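Side-chain contacts in Serine/threonine-protein acetyltransferase HopZ1a (Pseudomonas syringae pv. syringae, PDB 5KLP), which transfers acetyl groups from acetyl-CoA to serine and threonine residues of host proteins and to a lysine of its own, using inositol hexakisphosphate as cofactor and impairing plant immunity: residues Q19-R22 and L23-K26; A323-D326 and G327-L330; L30-Y33 and V34-A37. The protein carries 10 engineered substitutions. All coordinates share one frame; numbering follows the deposited sequence.

Contact 1 (Q19-R22 and L23-K26); sequences QSMR and LQQK. With IHP (inositol hexakisphosphate), chain D.
Arg22 and Lys26 stand one turn apart on helix 21-36 and reach the same phosphate of the bound inositol hexakisphosphate by different routes. Arg22 folds its chain at chi2 and chi3 and brings in the edge of its guanidinium: NH2 donates a hydrogen bond to IHP O34 at 3.2 Å, with the oxygen in the plane of the group and an N-H...O angle of 154°. Lys26 runs out straight and turns only at its last torsion (chi4 -89°), which sets NZ 2.7 Å from IHP O44 in a hydrogen bond; a weak bond from NZ to O24 takes in the third terminal oxygen. The phosphate probably offsets the like charges of Arg22 and Lys26. Arg22 NH1 is also in a salt bridge with Glu294, and Arg299 bonds the same ligand.

Ser20 starts the helix as its N-cap. Its OG swings back beside its own carbonyl carbon (chi1 153°) and accepts from Leu23 N at 3.3 Å, while the same hydroxyl bonds to Ala302 O. Regular turns follow, with Gln24 N to Ser20 O at 2.9 Å and Gln25 N to Met21 O at 3.0 Å. On the outer side the chain of the selenomethionine Met21 crosses those of Gln24 and Gln25 at a slant, its CE 3.8 Å from Gln25 OE1 and 4.1 Å from Gln24 CB.

Toward the protein, Ser20 and Leu23 lie on Val305, and Lys26 passes along Leu330 and Gln331, so the first two turns fit between strand 304-305 of the small two-stranded antiparallel sheet and helix 324-340.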
ATOM      1  N   GLN A  19      14.379  10.337 -18.856  1.00 68.45           N
ATOM      2  CA  GLN A  19      14.755  11.550 -18.128  1.00 66.28           C
ATOM      3  C   GLN A  19      15.360  11.196 -16.759  1.00 59.50           C
ATOM      4  O   GLN A  19      16.024  12.012 -16.120  1.00 60.82           O
ATOM      5  CB  GLN A  19      13.523  12.455 -17.988  1.00 73.56           C
ATOM      6  CG  GLN A  19      13.672  13.722 -17.188  1.00 76.69           C
ATOM      7  CD  GLN A  19      12.345  14.452 -17.077  1.00 78.19           C
ATOM      8  OE1 GLN A  19      11.340  14.026 -17.655  1.00 73.83           O
ATOM      9  NE2 GLN A  19      12.331  15.551 -16.334  1.00 81.79           N
ATOM     10  N   SER A  20      15.136   9.953 -16.343  1.00 48.76           N
ATOM     11  CA  SER A  20      15.601   9.410 -15.079  1.00 38.25           C
ATOM     12  C   SER A  20      16.380   8.126 -15.381  1.00 37.96           C
ATOM     13  O   SER A  20      15.794   7.140 -15.838  1.00 34.66           O
ATOM     14  CB  SER A  20      14.411   9.156 -14.137  1.00 33.44           C
ATOM     15  OG  SER A  20      14.675   8.124 -13.201  1.00 30.62           O
HETATM   16  N   MSE A  21      17.687   8.124 -15.144  1.00 32.22           N
HETATM   17  CA  MSE A  21      18.496   6.961 -15.496  1.00 35.75           C
HETATM   18  C   MSE A  21      18.069   5.705 -14.723  1.00 38.36           C
HETATM   19  O   MSE A  21      18.054   4.611 -15.286  1.00 38.19           O
HETATM   20  CB  MSE A  21      19.980   7.251 -15.262  1.00 33.26           C
HETATM   21  CG  MSE A  21      20.922   6.186 -15.801  1.00 40.90           C
HETATM   22 SE   MSE A  21      20.860   5.956 -17.760  1.00 64.59          SE
HETATM   23  CE  MSE A  21      20.298   4.084 -17.830  1.00 43.50           C
ATOM     24  N   ARG A  22      17.716   5.856 -13.446  1.00 33.73           N
ATOM     25  CA  ARG A  22      17.252   4.711 -12.656  1.00 31.24           C
ATOM     26  C   ARG A  22      16.003   4.079 -13.255  1.00 35.19           C
ATOM     27  O   ARG A  22      15.876   2.849 -13.311  1.00 33.07           O
ATOM     28  CB  ARG A  22      16.974   5.109 -11.211  1.00 32.38           C
ATOM     29  CG  ARG A  22      18.216   5.414 -10.392  1.00 35.42           C
ATOM     30  CD  ARG A  22      18.833   4.112  -9.889  1.00 27.82           C
ATOM     31  NE  ARG A  22      18.139   3.612  -8.703  1.00 35.64           N
ATOM     32  CZ  ARG A  22      18.168   4.177  -7.497  1.00 33.15           C
ATOM     33  NH1 ARG A  22      18.862   5.287  -7.287  1.00 37.31           N
ATOM     34  NH2 ARG A  22      17.489   3.624  -6.498  1.00 27.85           N
ATOM     35  N   LEU A  23      15.094   4.928 -13.712  1.00 30.47           N
ATOM     36  CA  LEU A  23      13.859   4.460 -14.322  1.00 30.84           C
ATOM     37  C   LEU A  23      14.132   3.824 -15.678  1.00 30.35           C
ATOM     38  O   LEU A  23      13.583   2.772 -15.991  1.00 30.83           O
ATOM     39  CB  LEU A  23      12.879   5.620 -14.481  1.00 36.63           C
ATOM     40  CG  LEU A  23      11.404   5.321 -14.748  1.00 37.30           C
ATOM     41  CD1 LEU A  23      10.826   4.325 -13.751  1.00 28.88           C
ATOM     42  CD2 LEU A  23      10.632   6.631 -14.707  1.00 34.49           C
ATOM     43  N   GLN A  24      15.015   4.444 -16.458  1.00 28.81           N
ATOM     44  CA  GLN A  24      15.378   3.936 -17.775  1.00 30.14           C
ATOM     45  C   GLN A  24      15.993   2.543 -17.682  1.00 34.10           C
ATOM     46  O   GLN A  24      15.791   1.703 -18.561  1.00 36.83           O
ATOM     47  CB  GLN A  24      16.337   4.908 -18.482  1.00 30.38           C
ATOM     48  CG  GLN A  24      16.713   4.512 -19.905  1.00 33.11           C
ATOM     49  CD  GLN A  24      15.514   4.418 -20.836  1.00 39.92           C
ATOM     50  OE1 GLN A  24      15.180   3.344 -21.330  1.00 49.95           O
ATOM     51  NE2 GLN A  24      14.874   5.540 -21.090  1.00 36.97           N
ATOM     52  N   GLN A  25      16.746   2.296 -16.618  1.00 27.93           N
ATOM     53  CA  GLN A  25      17.360   0.990 -16.433  1.00 32.05           C
ATOM     54  C   GLN A  25      16.261  -0.044 -16.173  1.00 35.42           C
ATOM     55  O   GLN A  25      16.325  -1.184 -16.644  1.00 32.12           O
ATOM     56  CB  GLN A  25      18.354   1.041 -15.278  1.00 31.39           C
ATOM     57  CG  GLN A  25      19.258  -0.161 -15.088  1.00 37.45           C
ATOM     58  CD  GLN A  25      20.100  -0.495 -16.328  1.00 50.95           C
ATOM     59  OE1 GLN A  25      20.569   0.401 -17.025  1.00 51.98           O
ATOM     60  NE2 GLN A  25      20.404  -1.776 -16.513  1.00 55.68           N
ATOM     61  N   LYS A  26      15.235   0.356 -15.429  1.00 24.44           N
ATOM     62  CA  LYS A  26      14.124  -0.557 -15.196  1.00 28.01           C
ATOM     63  C   LYS A  26      13.332  -0.778 -16.485  1.00 28.85           C
ATOM     64  O   LYS A  26      12.842  -1.874 -16.730  1.00 26.57           O
ATOM     65  CB  LYS A  26      13.223  -0.055 -14.074  1.00 28.26           C
ATOM     66  CG  LYS A  26      13.880  -0.098 -12.704  1.00 31.33           C
ATOM     67  CD  LYS A  26      12.907   0.368 -11.639  1.00 33.89           C
ATOM     68  CE  LYS A  26      13.496   0.279 -10.234  1.00 37.87           C
ATOM     69  NZ  LYS A  26      13.270  -1.038  -9.575  1.00 36.76           N
TER
HETATM   70  C1  IHP D 401      14.130  -5.636  -4.682  1.00 32.19           C
HETATM   71  C2  IHP D 401      13.010  -4.523  -4.453  1.00 29.30           C
HETATM   72  C3  IHP D 401      13.198  -3.021  -4.893  1.00 41.92           C
HETATM   73  C4  IHP D 401      14.648  -2.695  -5.485  1.00 35.79           C
HETATM   74  C5  IHP D 401      15.789  -3.635  -5.144  1.00 35.34           C
HETATM   75  C6  IHP D 401      15.297  -5.018  -5.549  1.00 41.40           C
HETATM   76  O11 IHP D 401      14.526  -6.194  -3.567  1.00 41.17           O
HETATM   77  P1  IHP D 401      14.505  -7.811  -3.066  1.00 32.60           P
HETATM   78  O21 IHP D 401      14.140  -7.891  -1.585  1.00 42.79           O
HETATM   79  O31 IHP D 401      15.895  -8.429  -3.252  1.00 48.03           O
HETATM   80  O41 IHP D 401      13.525  -8.696  -3.817  1.00 36.45           O
HETATM   81  O12 IHP D 401      12.435  -4.586  -3.204  1.00 22.03           O
HETATM   82  P2  IHP D 401      10.799  -4.974  -3.132  1.00 23.28           P
HETATM   83  O22 IHP D 401      10.565  -6.362  -3.765  1.00 22.89           O
HETATM   84  O32 IHP D 401      10.207  -4.976  -1.718  1.00 22.79           O
HETATM   85  O42 IHP D 401      10.018  -3.979  -4.025  1.00 18.87           O
HETATM   86  O13 IHP D 401      12.954  -2.320  -3.858  1.00 45.75           O
HETATM   87  P3  IHP D 401      11.826  -1.146  -3.424  1.00 22.02           P
HETATM   88  O23 IHP D 401      10.341  -1.511  -3.460  1.00 21.35           O
HETATM   89  O33 IHP D 401      12.295  -1.095  -1.972  1.00 18.70           O
HETATM   90  O43 IHP D 401      12.025   0.198  -4.119  1.00 19.28           O
HETATM   91  O14 IHP D 401      15.017  -1.431  -5.231  1.00 25.15           O
HETATM   92  P4  IHP D 401      14.858  -0.230  -6.309  1.00 26.68           P
HETATM   93  O24 IHP D 401      13.418   0.283  -6.372  1.00 24.27           O
HETATM   94  O34 IHP D 401      15.810   0.945  -6.007  1.00 27.00           O
HETATM   95  O44 IHP D 401      15.219  -0.721  -7.723  1.00 29.35           O
HETATM   96  O15 IHP D 401      16.319  -3.516  -3.916  1.00 36.84           O
HETATM   97  P5  IHP D 401      17.899  -2.943  -3.625  1.00 40.09           P
HETATM   98  O25 IHP D 401      18.483  -2.298  -4.887  1.00 37.03           O
HETATM   99  O35 IHP D 401      17.896  -1.863  -2.508  1.00 28.82           O
HETATM  100  O45 IHP D 401      18.856  -4.060  -3.195  1.00 43.87           O
HETATM  101  O16 IHP D 401      16.316  -5.870  -5.638  1.00 55.05           O
HETATM  102  P6  IHP D 401      16.432  -7.081  -6.731  1.00 40.23           P
HETATM  103  O26 IHP D 401      15.845  -6.643  -8.072  1.00 44.34           O
HETATM  104  O36 IHP D 401      17.896  -7.504  -6.946  1.00 54.26           O
HETATM  105  O46 IHP D 401      15.673  -8.322  -6.249  1.00 42.01           O

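Contact 2 (A323-D326 and G327-L330); sequences ASID and GFRL
Asp326 and Arg329 lie side by side in the first turns of helix 324-340, the C-terminal helix of this YopJ-family acetyltransferase, with Ala323 at its N-cap. The backbone bonds are those of a regular alpha-helix: Gly327 N to Ala323 O at 3.2 Å, Phe328 N to Ser324 O at 3.0 Å and Arg329 N to Ile325 O at 3.1 Å.

The charged pair is a salt bridge between Asp326 OD1 and Arg329 NH2, carboxylate and guanidinium roughly coplanar, although the two atoms are modelled too close together for the detailed geometry of the pair to be trusted. Each partner is shared: OD1 also meets Arg51, and Arg329 NH1 bridges Asp65 and Asp188, the residue just before the catalytic Cys189.

Apolar contact is lighter. Ile325 CD1 approaches Phe328 CD2 at 4.1 Å, the two chains crossing at a slant. Phe328, its CG anti to the backbone N (chi1 175°), carries its ring off to His263 and the inositol hexakisphosphate.

One water bridges the Arg329 side chain to the backbone of the preceding turn. It accepts from Arg329 NE at 2.8 Å, in the guanidinium plane, and donates to Asp326 O at 3.1 Å, a carbonyl that also takes Leu330 N at 3.3 Å.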
ATOM      1  N   ALA A 323       8.671   9.228 -10.185  1.00 23.67           N
ATOM      2  CA  ALA A 323       7.971   8.131 -10.853  1.00 27.01           C
ATOM      3  C   ALA A 323       8.447   6.780 -10.327  1.00 24.79           C
ATOM      4  O   ALA A 323       8.321   5.765 -11.004  1.00 20.02           O
ATOM      5  CB  ALA A 323       8.167   8.206 -12.360  1.00 26.81           C
ATOM      6  N   SER A 324       8.973   6.771  -9.107  1.00 21.71           N
ATOM      7  CA  SER A 324       9.432   5.533  -8.480  1.00 26.89           C
ATOM      8  C   SER A 324       8.398   4.386  -8.497  1.00 23.50           C
ATOM      9  O   SER A 324       8.764   3.231  -8.724  1.00 18.37           O
ATOM     10  CB  SER A 324       9.867   5.819  -7.035  1.00 18.95           C
ATOM     11  OG  SER A 324      10.339   4.646  -6.397  1.00 22.64           O
ATOM     12  N   ILE A 325       7.122   4.695  -8.251  1.00 18.40           N
ATOM     13  CA  ILE A 325       6.094   3.650  -8.188  1.00 18.83           C
ATOM     14  C   ILE A 325       5.892   3.020  -9.569  1.00 17.95           C
ATOM     15  O   ILE A 325       5.575   1.837  -9.684  1.00 17.72           O
ATOM     16  CB  ILE A 325       4.742   4.181  -7.647  1.00 19.10           C
ATOM     17  CG1 ILE A 325       3.822   3.016  -7.266  1.00 15.86           C
ATOM     18  CG2 ILE A 325       4.046   5.093  -8.669  1.00 17.63           C
ATOM     19  CD1 ILE A 325       4.371   2.098  -6.182  1.00 15.67           C
ATOM     20  N   ASP A 326       6.119   3.806 -10.611  1.00 17.93           N
ATOM     21  CA  ASP A 326       6.018   3.302 -11.984  1.00 21.43           C
ATOM     22  C   ASP A 326       7.184   2.358 -12.263  1.00 25.73           C
ATOM     23  O   ASP A 326       7.056   1.391 -13.021  1.00 21.23           O
ATOM     24  CB  ASP A 326       5.978   4.483 -12.955  1.00 24.16           C
ATOM     25  CG  ASP A 326       4.809   5.433 -12.650  1.00 37.63           C
ATOM     26  OD1 ASP A 326       3.640   4.968 -12.535  1.00 33.40           O
ATOM     27  OD2 ASP A 326       5.067   6.632 -12.445  1.00 45.93           O
ATOM     28  N   GLY A 327       8.310   2.617 -11.604  1.00 19.28           N
ATOM     29  CA  GLY A 327       9.446   1.715 -11.643  1.00 19.89           C
ATOM     30  C   GLY A 327       9.136   0.399 -10.939  1.00 20.78           C
ATOM     31  O   GLY A 327       9.521  -0.672 -11.408  1.00 21.54           O
ATOM     32  N   PHE A 328       8.442   0.481  -9.807  1.00 18.34           N
ATOM     33  CA  PHE A 328       8.033  -0.722  -9.094  1.00 23.00           C
ATOM     34  C   PHE A 328       7.132  -1.599  -9.986  1.00 17.68           C
ATOM     35  O   PHE A 328       7.257  -2.819  -9.992  1.00 20.89           O
ATOM     36  CB  PHE A 328       7.323  -0.361  -7.778  1.00 17.13           C
ATOM     37  CG  PHE A 328       6.769  -1.558  -7.046  1.00 16.81           C
ATOM     38  CD1 PHE A 328       7.618  -2.472  -6.438  1.00 17.33           C
ATOM     39  CD2 PHE A 328       5.404  -1.795  -7.015  1.00 16.24           C
ATOM     40  CE1 PHE A 328       7.112  -3.594  -5.786  1.00 19.00           C
ATOM     41  CE2 PHE A 328       4.892  -2.910  -6.377  1.00 18.60           C
ATOM     42  CZ  PHE A 328       5.749  -3.814  -5.758  1.00 18.35           C
ATOM     43  N   ARG A 329       6.239  -0.973 -10.751  1.00 19.06           N
ATOM     44  CA  ARG A 329       5.357  -1.735 -11.636  1.00 24.99           C
ATOM     45  C   ARG A 329       6.164  -2.503 -12.685  1.00 21.66           C
ATOM     46  O   ARG A 329       5.867  -3.658 -12.952  1.00 19.26           O
ATOM     47  CB  ARG A 329       4.326  -0.831 -12.315  1.00 17.47           C
ATOM     48  CG  ARG A 329       3.343  -1.583 -13.236  1.00 17.63           C
ATOM     49  CD  ARG A 329       2.145  -0.681 -13.580  1.00 33.27           C
ATOM     50  NE  ARG A 329       2.606   0.692 -13.606  1.00 43.77           N
ATOM     51  CZ  ARG A 329       2.055   1.711 -12.961  1.00 24.90           C
ATOM     52  NH1 ARG A 329       0.952   1.574 -12.235  1.00 25.69           N
ATOM     53  NH2 ARG A 329       2.623   2.888 -13.072  1.00 24.69           N
ATOM     54  N   LEU A 330       7.170  -1.855 -13.270  1.00 19.09           N
ATOM     55  CA  LEU A 330       8.057  -2.499 -14.233  1.00 23.14           C
ATOM     56  C   LEU A 330       8.760  -3.703 -13.593  1.00 23.89           C
ATOM     57  O   LEU A 330       8.915  -4.756 -14.210  1.00 22.52           O
ATOM     58  CB  LEU A 330       9.088  -1.494 -14.753  1.00 21.14           C
ATOM     59  CG  LEU A 330       8.497  -0.243 -15.427  1.00 23.33           C
ATOM     60  CD1 LEU A 330       9.600   0.670 -15.940  1.00 24.85           C
ATOM     61  CD2 LEU A 330       7.554  -0.616 -16.569  1.00 26.20           C
TER
HETATM   62  O   HOH W   1       4.799   1.714 -15.104  1.00 22.54           O

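Contact 3 (L30-Y33 and V34-A37); sequences LKPY and VRHA
Leu30 and Val34 make the close-packed side of this last stretch of helix 21-36. Val34 CG2 settles 3.7 Å from Leu30 CG and touches both of its methyls; with CG1 anti to the backbone N (chi1 170°), CG2 sits beside that N and faces the preceding turn. Leu30 leans on Leu330 of helix 324-340 and on Leu49 of helix 40-53, while Val34 meets Gln46 and Leu49 of the latter.

The opposite character belongs to exposed Arg35. One face of its guanidinium covers Pro32 CA, 3.5 Å from the plane, and the Lys31 carbonyl oxygen, both toward the rim; that carbonyl may favour the cation there. Exposed His36 follows at the helix end.

The backbone loosens as well. Val34 N to Leu30 O (3.2 Å) and Arg35 N to Lys31 O (2.9 Å) are sound, but Pro32 has no N-H to give, and Tyr33 N makes just a weak bond to Leu30 O, which leaves a kink. His36 N bonds to Pro32 O at 3.0 Å. Tyr33 O then receives weak bonds from His36 N and Ala37 N and a hydrogen bond from Gln341 NE2. The helix end thus combines one ordinary turn bond with a carbonyl shared by three donors, one from the C-terminal tail.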
ATOM      1  N   LEU A  30      13.055  -4.507 -18.486  1.00 23.45           N
ATOM      2  CA  LEU A  30      11.766  -5.134 -18.723  1.00 25.30           C
ATOM      3  C   LEU A  30      11.526  -5.386 -20.211  1.00 30.97           C
ATOM      4  O   LEU A  30      10.942  -6.405 -20.586  1.00 30.45           O
ATOM      5  CB  LEU A  30      10.626  -4.282 -18.146  1.00 22.47           C
ATOM      6  CG  LEU A  30       9.228  -4.837 -18.451  1.00 32.04           C
ATOM      7  CD1 LEU A  30       9.080  -6.270 -17.934  1.00 21.71           C
ATOM      8  CD2 LEU A  30       8.115  -3.949 -17.899  1.00 29.13           C
ATOM      9  N   LYS A  31      12.014  -4.474 -21.050  1.00 25.13           N
ATOM     10  CA  LYS A  31      11.714  -4.484 -22.476  1.00 34.68           C
ATOM     11  C   LYS A  31      11.854  -5.835 -23.206  1.00 33.56           C
ATOM     12  O   LYS A  31      10.929  -6.234 -23.914  1.00 33.45           O
ATOM     13  CB  LYS A  31      12.582  -3.433 -23.170  1.00 46.14           C
ATOM     14  CG  LYS A  31      12.114  -3.066 -24.556  1.00 54.14           C
ATOM     15  CD  LYS A  31      12.553  -1.661 -24.901  1.00 53.03           C
ATOM     16  CE  LYS A  31      12.127  -0.692 -23.820  1.00 51.06           C
ATOM     17  NZ  LYS A  31      12.666   0.670 -24.090  1.00 55.72           N
ATOM     18  N   PRO A  32      12.988  -6.546 -23.042  1.00 31.33           N
ATOM     19  CA  PRO A  32      13.085  -7.826 -23.763  1.00 38.13           C
ATOM     20  C   PRO A  32      12.033  -8.841 -23.317  1.00 32.86           C
ATOM     21  O   PRO A  32      11.574  -9.633 -24.137  1.00 32.42           O
ATOM     22  CB  PRO A  32      14.506  -8.319 -23.437  1.00 28.31           C
ATOM     23  CG  PRO A  32      14.874  -7.622 -22.199  1.00 32.87           C
ATOM     24  CD  PRO A  32      14.204  -6.281 -22.254  1.00 31.09           C
ATOM     25  N   TYR A  33      11.664  -8.828 -22.040  1.00 34.59           N
ATOM     26  CA  TYR A  33      10.635  -9.750 -21.571  1.00 33.14           C
ATOM     27  C   TYR A  33       9.310  -9.447 -22.243  1.00 33.74           C
ATOM     28  O   TYR A  33       8.590 -10.362 -22.656  1.00 28.16           O
ATOM     29  CB  TYR A  33      10.457  -9.670 -20.060  1.00 30.73           C
ATOM     30  CG  TYR A  33      11.632 -10.149 -19.239  1.00 42.10           C
ATOM     31  CD1 TYR A  33      11.840 -11.512 -19.013  1.00 41.64           C
ATOM     32  CD2 TYR A  33      12.515  -9.246 -18.661  1.00 43.29           C
ATOM     33  CE1 TYR A  33      12.899 -11.954 -18.246  1.00 43.27           C
ATOM     34  CE2 TYR A  33      13.580  -9.681 -17.891  1.00 46.08           C
ATOM     35  CZ  TYR A  33      13.766 -11.033 -17.689  1.00 48.94           C
ATOM     36  OH  TYR A  33      14.826 -11.465 -16.927  1.00 56.18           O
ATOM     37  N   VAL A  34       9.000  -8.160 -22.367  1.00 29.83           N
ATOM     38  CA  VAL A  34       7.762  -7.740 -23.005  1.00 30.93           C
ATOM     39  C   VAL A  34       7.786  -8.145 -24.480  1.00 35.29           C
ATOM     40  O   VAL A  34       6.774  -8.569 -25.038  1.00 38.81           O
ATOM     41  CB  VAL A  34       7.541  -6.219 -22.868  1.00 31.07           C
ATOM     42  CG1 VAL A  34       6.380  -5.759 -23.730  1.00 26.72           C
ATOM     43  CG2 VAL A  34       7.303  -5.843 -21.414  1.00 33.35           C
ATOM     44  N   ARG A  35       8.956  -8.047 -25.101  1.00 29.08           N
ATOM     45  CA  ARG A  35       9.085  -8.420 -26.495  1.00 34.97           C
ATOM     46  C   ARG A  35       8.824  -9.907 -26.699  1.00 35.11           C
ATOM     47  O   ARG A  35       8.181 -10.292 -27.659  1.00 32.77           O
ATOM     48  CB  ARG A  35      10.480  -8.068 -27.013  1.00 41.02           C
ATOM     49  CG  ARG A  35      10.533  -6.834 -27.886  1.00 56.24           C
ATOM     50  CD  ARG A  35      11.906  -6.673 -28.542  1.00 66.25           C
ATOM     51  NE  ARG A  35      12.837  -5.969 -27.663  1.00 71.91           N
ATOM     52  CZ  ARG A  35      13.923  -6.515 -27.128  1.00 66.72           C
ATOM     53  NH1 ARG A  35      14.234  -7.777 -27.395  1.00 63.21           N
ATOM     54  NH2 ARG A  35      14.707  -5.791 -26.339  1.00 59.36           N
ATOM     55  N   HIS A  36       9.232 -10.731 -25.743  1.00 30.79           N
ATOM     56  CA  HIS A  36       9.041 -12.168 -25.882  1.00 34.56           C
ATOM     57  C   HIS A  36       7.683 -12.626 -25.354  1.00 37.98           C
ATOM     58  O   HIS A  36       7.271 -13.754 -25.597  1.00 37.50           O
ATOM     59  CB  HIS A  36      10.148 -12.935 -25.147  1.00 33.82           C
ATOM     60  CG  HIS A  36      11.492 -12.830 -25.794  1.00 43.36           C
ATOM     61  ND1 HIS A  36      12.586 -12.296 -25.148  1.00 48.20           N
ATOM     62  CD2 HIS A  36      11.909 -13.138 -27.046  1.00 50.02           C
ATOM     63  CE1 HIS A  36      13.626 -12.314 -25.962  1.00 46.65           C
ATOM     64  NE2 HIS A  36      13.241 -12.815 -27.121  1.00 52.00           N
ATOM     65  N   ALA A  37       6.989 -11.746 -24.641  1.00 35.35           N
ATOM     66  CA  ALA A  37       5.687 -12.082 -24.073  1.00 39.85           C
ATOM     67  C   ALA A  37       4.574 -12.086 -25.121  1.00 42.39           C
ATOM     68  O   ALA A  37       4.741 -11.549 -26.215  1.00 41.30           O
ATOM     69  CB  ALA A  37       5.344 -11.116 -22.962  1.00 32.15           C
TER

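In the fold
Along the chain the order is contact 1, contact 3, contact 2. Contacts 1 and 3 occupy the start and end of helix 21-36, their centres about 17 Å apart, while contact 2 opens helix 324-340. Contact 2 lies about 10 Å from contact 1 and about 17 Å from contact 3, centre to centre. Leucines join the two helices at both levels: Leu23 CD1 is 3.6 Å from Gly327 CA, and Leu30 CD2 is 3.6 Å from Leu330 CD2. Helix 40-53 also touches both. Contacts 1 and 2 both meet inositol hexakisphosphate, consistent with a cofactor that holds the two chain ends in place; in contact 3 the Tyr33 side chain is about 10 Å from the ligand.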